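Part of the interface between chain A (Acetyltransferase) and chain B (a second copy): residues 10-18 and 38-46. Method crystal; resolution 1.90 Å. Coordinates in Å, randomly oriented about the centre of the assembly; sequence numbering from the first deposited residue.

Chain A (10-18) TRIEGEYIK
Chain B (38-46) EEVSLVVKN

The first turns of a helix in chain A, residues 11-18, lie across a strand of chain B that begins at E38(B) and runs on through V43(B). Their N-to-C directions make an angle of 73°, and the axes approach to 8.2 Å. The helix has ordinary phi/psi values, from about -56/-46 to -73/-31, while the strand is extended, with phi between -104° and -146° and psi between 121° and 155° over most of its length. Register is set by G14(A), whose CA is 5.8 Å from the CA of S41(B), and by E13(A), whose CA is 7.8 Å from that of V43(B). Because side chains alternate along a strand, E39(B), S41(B) and V43(B) all point toward the helix, whereas L42(B) points away. Together the two stretches bury 330 Å².

E13(A) covers the most surface. Its CA-to-CB bond points toward the strand, and the m, t rotamer with chi3 of -46° places the two carboxylate oxygens in different roles. OE2 of E13(A) receives a hydrogen bond from NZ of K45(B) at 2.6 Å, forming a salt bridge. OE1 of E13(A) accepts from the backbone N of T10(A) at 2.7 Å, and a water whose O lies 2.8 Å from OE1 of E13(A) accepts from NZ of K45(B) at 3.1 Å. A glutamate suits this place because one carboxylate can serve both the start of its own helix and a cation on the partner. T10(A), at the N-cap with chi1 p, in turn accepts from N of E13(A) through OG1 at 3.2 Å, a capping bond, although the position of OG1 is less certain. K45(B) leaves its backbone sideways, but its m, t, t, t chain is almost fully extended and brings the ammonium to the carboxylate.

V43(B), chi1 m, supplies the apolar part of the contact. Its CG1 lies 4.3 Å from CD1 of I17(A), one turn beyond E13(A), and also 4.3 Å from CB of E13(A). I17(A), in the m, m rotamer, points toward the strand. Both V43(B) and I17(A) are buried, a setting suited to branched hydrocarbon side chains with no polar group to satisfy.

At S41(B), chi1 t, the small side chain meets a helix residue that has none. OG of S41(B) is 4.0 Å from CA of G14(A) and 4.0 Å from O of T10(A), too far for hydrogen bonding, and this buried hydroxyl has no partner in the model. An ideal CB on G14(A) would fall 3.7 Å from OG of S41(B), an ordinary contact distance, so a CB by itself would not be excluded; glycine simply leaves CA facing the hydroxyl.

A second salt bridge lies near the beginning of both stretches. R11(A) starts sideways, but chi angles t, t, m and -65° bring its end to E39(B), where NH2 of R11(A) donates to OE2 of E39(B) at 2.5 Å with an angle of 153°. The carboxylate oxygen approaches the guanidinium edge, near its plane, where the N-H groups point. Both residues are exposed, and their long side chains span the gap.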

ATOM      1  N   THR A  10      15.339   0.877  14.616  1.00 41.60           N
ATOM      2  CA  THR A  10      14.843  -0.410  15.081  1.00 42.57           C
ATOM      3  C   THR A  10      13.374  -0.505  14.685  1.00 42.35           C
ATOM      4  O   THR A  10      12.773   0.487  14.263  1.00 40.82           O
ATOM      5  CB  THR A  10      14.943  -0.534  16.612  1.00 43.29           C
ATOM      6  OG1 THR A  10      14.026   0.379  17.227  1.00 43.96           O
ATOM      7  CG2 THR A  10      16.356  -0.213  17.079  1.00 43.64           C
ATOM      8  N   ARG A  11      12.793  -1.691  14.822  1.00 42.67           N
ATOM      9  CA  ARG A  11      11.394  -1.862  14.472  1.00 43.11           C
ATOM     10  C   ARG A  11      10.523  -0.878  15.236  1.00 41.62           C
ATOM     11  O   ARG A  11       9.643  -0.244  14.654  1.00 41.49           O
ATOM     12  CB  ARG A  11      10.921  -3.285  14.761  1.00 45.60           C
ATOM     13  CG  ARG A  11       9.412  -3.450  14.609  1.00 49.93           C
ATOM     14  CD  ARG A  11       9.018  -4.890  14.307  1.00 53.97           C
ATOM     15  NE  ARG A  11       9.572  -5.363  13.036  1.00 57.90           N
ATOM     16  CZ  ARG A  11       9.250  -4.880  11.835  1.00 60.17           C
ATOM     17  NH1 ARG A  11       8.363  -3.896  11.715  1.00 60.97           N
ATOM     18  NH2 ARG A  11       9.821  -5.383  10.749  1.00 61.56           N
ATOM     19  N   ILE A  12      10.762  -0.751  16.539  1.00 39.74           N
ATOM     20  CA  ILE A  12       9.974   0.173  17.344  1.00 37.84           C
ATOM     21  C   ILE A  12      10.138   1.590  16.802  1.00 35.32           C
ATOM     22  O   ILE A  12       9.170   2.335  16.701  1.00 34.30           O
ATOM     23  CB  ILE A  12      10.382   0.157  18.853  1.00 38.92           C
ATOM     24  CG1 ILE A  12      11.816   0.670  19.026  1.00 41.90           C
ATOM     25  CG2 ILE A  12      10.239  -1.253  19.418  1.00 39.81           C
ATOM     26  CD1 ILE A  12      12.186   1.003  20.467  1.00 44.04           C
ATOM     27  N   GLU A  13      11.365   1.954  16.443  1.00 34.77           N
ATOM     28  CA  GLU A  13      11.622   3.284  15.913  1.00 34.35           C
ATOM     29  C   GLU A  13      10.934   3.467  14.561  1.00 34.28           C
ATOM     30  O   GLU A  13      10.466   4.559  14.236  1.00 34.02           O
ATOM     31  CB  GLU A  13      13.127   3.522  15.805  1.00 35.17           C
ATOM     32  CG  GLU A  13      13.834   3.468  17.157  1.00 36.84           C
ATOM     33  CD  GLU A  13      15.343   3.632  17.056  1.00 38.19           C
ATOM     34  OE1 GLU A  13      15.963   2.980  16.184  1.00 38.65           O
ATOM     35  OE2 GLU A  13      15.913   4.401  17.863  1.00 38.47           O
ATOM     36  N   GLY A  14      10.859   2.393  13.783  1.00 33.84           N
ATOM     37  CA  GLY A  14      10.195   2.468  12.494  1.00 32.60           C
ATOM     38  C   GLY A  14       8.708   2.702  12.685  1.00 32.41           C
ATOM     39  O   GLY A  14       8.061   3.378  11.889  1.00 30.95           O
ATOM     40  N   GLU A  15       8.163   2.136  13.756  1.00 33.02           N
ATOM     41  CA  GLU A  15       6.746   2.283  14.073  1.00 33.58           C
ATOM     42  C   GLU A  15       6.502   3.702  14.573  1.00 32.58           C
ATOM     43  O   GLU A  15       5.421   4.256  14.389  1.00 31.40           O
ATOM     44  CB  GLU A  15       6.344   1.273  15.154  1.00 35.21           C
ATOM     45  CG  GLU A  15       4.857   1.200  15.461  1.00 38.43           C
ATOM     46  CD  GLU A  15       4.043   0.632  14.309  1.00 42.41           C
ATOM     47  OE1 GLU A  15       4.567  -0.236  13.575  1.00 43.92           O
ATOM     48  OE2 GLU A  15       2.872   1.040  14.146  1.00 45.32           O
ATOM     49  N   TYR A  16       7.513   4.280  15.213  1.00 32.09           N
ATOM     50  CA  TYR A  16       7.414   5.641  15.735  1.00 32.50           C
ATOM     51  C   TYR A  16       7.338   6.617  14.568  1.00 31.21           C
ATOM     52  O   TYR A  16       6.525   7.543  14.573  1.00 31.34           O
ATOM     53  CB  TYR A  16       8.633   5.962  16.600  1.00 33.28           C
ATOM     54  CG  TYR A  16       8.705   7.393  17.093  1.00 34.39           C
ATOM     55  CD1 TYR A  16       7.702   7.928  17.905  1.00 36.19           C
ATOM     56  CD2 TYR A  16       9.792   8.210  16.765  1.00 34.34           C
ATOM     57  CE1 TYR A  16       7.780   9.249  18.385  1.00 35.69           C
ATOM     58  CE2 TYR A  16       9.877   9.526  17.235  1.00 35.02           C
ATOM     59  CZ  TYR A  16       8.869  10.037  18.045  1.00 35.26           C
ATOM     60  OH  TYR A  16       8.953  11.331  18.511  1.00 36.83           O
ATOM     61  N   ILE A  17       8.199   6.403  13.576  1.00 29.77           N
ATOM     62  CA  ILE A  17       8.236   7.242  12.382  1.00 28.59           C
ATOM     63  C   ILE A  17       6.858   7.245  11.730  1.00 27.53           C
ATOM     64  O   ILE A  17       6.315   8.296  11.380  1.00 25.70           O
ATOM     65  CB  ILE A  17       9.273   6.711  11.363  1.00 28.87           C
ATOM     66  CG1 ILE A  17      10.685   6.843  11.945  1.00 29.72           C
ATOM     67  CG2 ILE A  17       9.149   7.457  10.041  1.00 28.79           C
ATOM     68  CD1 ILE A  17      11.072   8.267  12.334  1.00 30.31           C
ATOM     69  N   LYS A  18       6.299   6.049  11.587  1.00 26.96           N
ATOM     70  CA  LYS A  18       4.981   5.867  10.994  1.00 27.37           C
ATOM     71  C   LYS A  18       3.902   6.658  11.731  1.00 27.38           C
ATOM     72  O   LYS A  18       3.065   7.304  11.101  1.00 26.13           O
ATOM     73  CB  LYS A  18       4.608   4.377  10.992  1.00 26.13           C
ATOM     74  CG  LYS A  18       3.180   4.098  10.561  1.00 26.00           C
ATOM     75  CD  LYS A  18       2.869   2.613  10.588  1.00 27.21           C
ATOM     76  CE  LYS A  18       1.450   2.339  10.107  1.00 28.88           C
ATOM     77  NZ  LYS A  18       1.216   0.882   9.873  1.00 31.67           N
TER
ATOM     78  N   GLU B  38      12.542  -7.857   3.227  1.00 21.87           N
ATOM     79  CA  GLU B  38      13.146  -7.098   4.312  1.00 23.84           C
ATOM     80  C   GLU B  38      12.450  -5.778   4.578  1.00 26.28           C
ATOM     81  O   GLU B  38      11.827  -5.193   3.695  1.00 26.91           O
ATOM     82  CB  GLU B  38      14.593  -6.768   3.993  1.00 23.86           C
ATOM     83  CG  GLU B  38      15.573  -7.828   4.320  1.00 27.28           C
ATOM     84  CD  GLU B  38      16.979  -7.338   4.136  1.00 26.41           C
ATOM     85  OE1 GLU B  38      17.374  -7.083   2.982  1.00 24.89           O
ATOM     86  OE2 GLU B  38      17.684  -7.199   5.154  1.00 32.37           O
ATOM     87  N   GLU B  39      12.592  -5.305   5.807  1.00 27.27           N
ATOM     88  CA  GLU B  39      12.020  -4.037   6.201  1.00 29.42           C
ATOM     89  C   GLU B  39      13.228  -3.225   6.632  1.00 29.85           C
ATOM     90  O   GLU B  39      14.055  -3.691   7.414  1.00 30.34           O
ATOM     91  CB  GLU B  39      11.044  -4.244   7.356  1.00 33.15           C
ATOM     92  CG  GLU B  39       9.885  -3.259   7.357  1.00 41.08           C
ATOM     93  CD  GLU B  39       8.671  -3.770   8.121  1.00 44.73           C
ATOM     94  OE1 GLU B  39       7.703  -2.988   8.273  1.00 47.61           O
ATOM     95  OE2 GLU B  39       8.680  -4.947   8.558  1.00 46.77           O
ATOM     96  N   VAL B  40      13.364  -2.024   6.096  1.00 29.61           N
ATOM     97  CA  VAL B  40      14.505  -1.201   6.451  1.00 30.59           C
ATOM     98  C   VAL B  40      14.050   0.081   7.141  1.00 31.67           C
ATOM     99  O   VAL B  40      12.953   0.583   6.892  1.00 31.34           O
ATOM    100  CB  VAL B  40      15.353  -0.886   5.200  1.00 30.66           C
ATOM    101  CG1 VAL B  40      14.456  -0.411   4.072  1.00 29.51           C
ATOM    102  CG2 VAL B  40      16.411   0.160   5.530  1.00 32.65           C
ATOM    103  N   SER B  41      14.900   0.602   8.019  1.00 31.98           N
ATOM    104  CA  SER B  41      14.574   1.804   8.762  1.00 32.64           C
ATOM    105  C   SER B  41      15.791   2.688   9.046  1.00 33.13           C
ATOM    106  O   SER B  41      16.876   2.195   9.365  1.00 33.23           O
ATOM    107  CB  SER B  41      13.901   1.402  10.070  1.00 33.54           C
ATOM    108  OG  SER B  41      13.860   2.486  10.971  1.00 39.10           O
ATOM    109  N   LEU B  42      15.601   3.996   8.917  1.00 32.28           N
ATOM    110  CA  LEU B  42      16.662   4.962   9.182  1.00 31.32           C
ATOM    111  C   LEU B  42      16.105   6.104  10.021  1.00 31.12           C
ATOM    112  O   LEU B  42      14.940   6.482   9.879  1.00 28.76           O
ATOM    113  CB  LEU B  42      17.236   5.528   7.882  1.00 31.73           C
ATOM    114  CG  LEU B  42      18.065   4.597   6.994  1.00 33.92           C
ATOM    115  CD1 LEU B  42      18.625   5.401   5.838  1.00 32.00           C
ATOM    116  CD2 LEU B  42      19.200   3.967   7.794  1.00 32.21           C
ATOM    117  N   VAL B  43      16.943   6.645  10.901  1.00 30.67           N
ATOM    118  CA  VAL B  43      16.528   7.747  11.756  1.00 31.64           C
ATOM    119  C   VAL B  43      17.660   8.742  11.976  1.00 31.88           C
ATOM    120  O   VAL B  43      18.837   8.383  11.970  1.00 31.26           O
ATOM    121  CB  VAL B  43      16.045   7.242  13.148  1.00 31.68           C
ATOM    122  CG1 VAL B  43      14.841   6.324  12.990  1.00 30.83           C
ATOM    123  CG2 VAL B  43      17.178   6.515  13.865  1.00 31.50           C
ATOM    124  N   VAL B  44      17.291  10.005  12.145  1.00 33.43           N
ATOM    125  CA  VAL B  44      18.264  11.048  12.409  1.00 34.53           C
ATOM    126  C   VAL B  44      18.131  11.357  13.904  1.00 36.18           C
ATOM    127  O   VAL B  44      17.053  11.707  14.395  1.00 33.89           O
ATOM    128  CB  VAL B  44      17.993  12.303  11.558  1.00 33.69           C
ATOM    129  CG1 VAL B  44      16.649  12.907  11.919  1.00 33.26           C
ATOM    130  CG2 VAL B  44      19.119  13.305  11.754  1.00 35.05           C
ATOM    131  N   LYS B  45      19.230  11.196  14.632  1.00 40.56           N
ATOM    132  CA  LYS B  45      19.211  11.419  16.069  1.00 43.99           C
ATOM    133  C   LYS B  45      20.062  12.556  16.607  1.00 46.21           C
ATOM    134  O   LYS B  45      21.006  13.036  15.972  1.00 45.39           O
ATOM    135  CB  LYS B  45      19.587  10.131  16.804  1.00 43.63           C
ATOM    136  CG  LYS B  45      18.532   9.053  16.721  1.00 44.93           C
ATOM    137  CD  LYS B  45      18.947   7.826  17.511  1.00 46.76           C
ATOM    138  CE  LYS B  45      17.820   6.811  17.565  1.00 47.57           C
ATOM    139  NZ  LYS B  45      18.177   5.613  18.376  1.00 49.54           N
ATOM    140  N   ASN B  46      19.692  12.964  17.810  1.00 49.50           N
ATOM    141  CA  ASN B  46      20.355  14.022  18.536  1.00 52.00           C
ATOM    142  C   ASN B  46      21.496  13.384  19.305  1.00 53.67           C
ATOM    143  O   ASN B  46      21.597  12.157  19.375  1.00 53.37           O
ATOM    144  CB  ASN B  46      19.375  14.634  19.520  1.00 53.25           C
ATOM    145  CG  ASN B  46      19.871  15.918  20.091  1.00 55.78           C
ATOM    146  OD1 ASN B  46      19.255  16.483  20.997  1.00 57.66           O
ATOM    147  ND2 ASN B  46      20.990  16.408  19.564  1.00 57.43           N
TER
HETATM  148  O   HOH W   1      18.709   3.265  16.390  1.00 27.39           O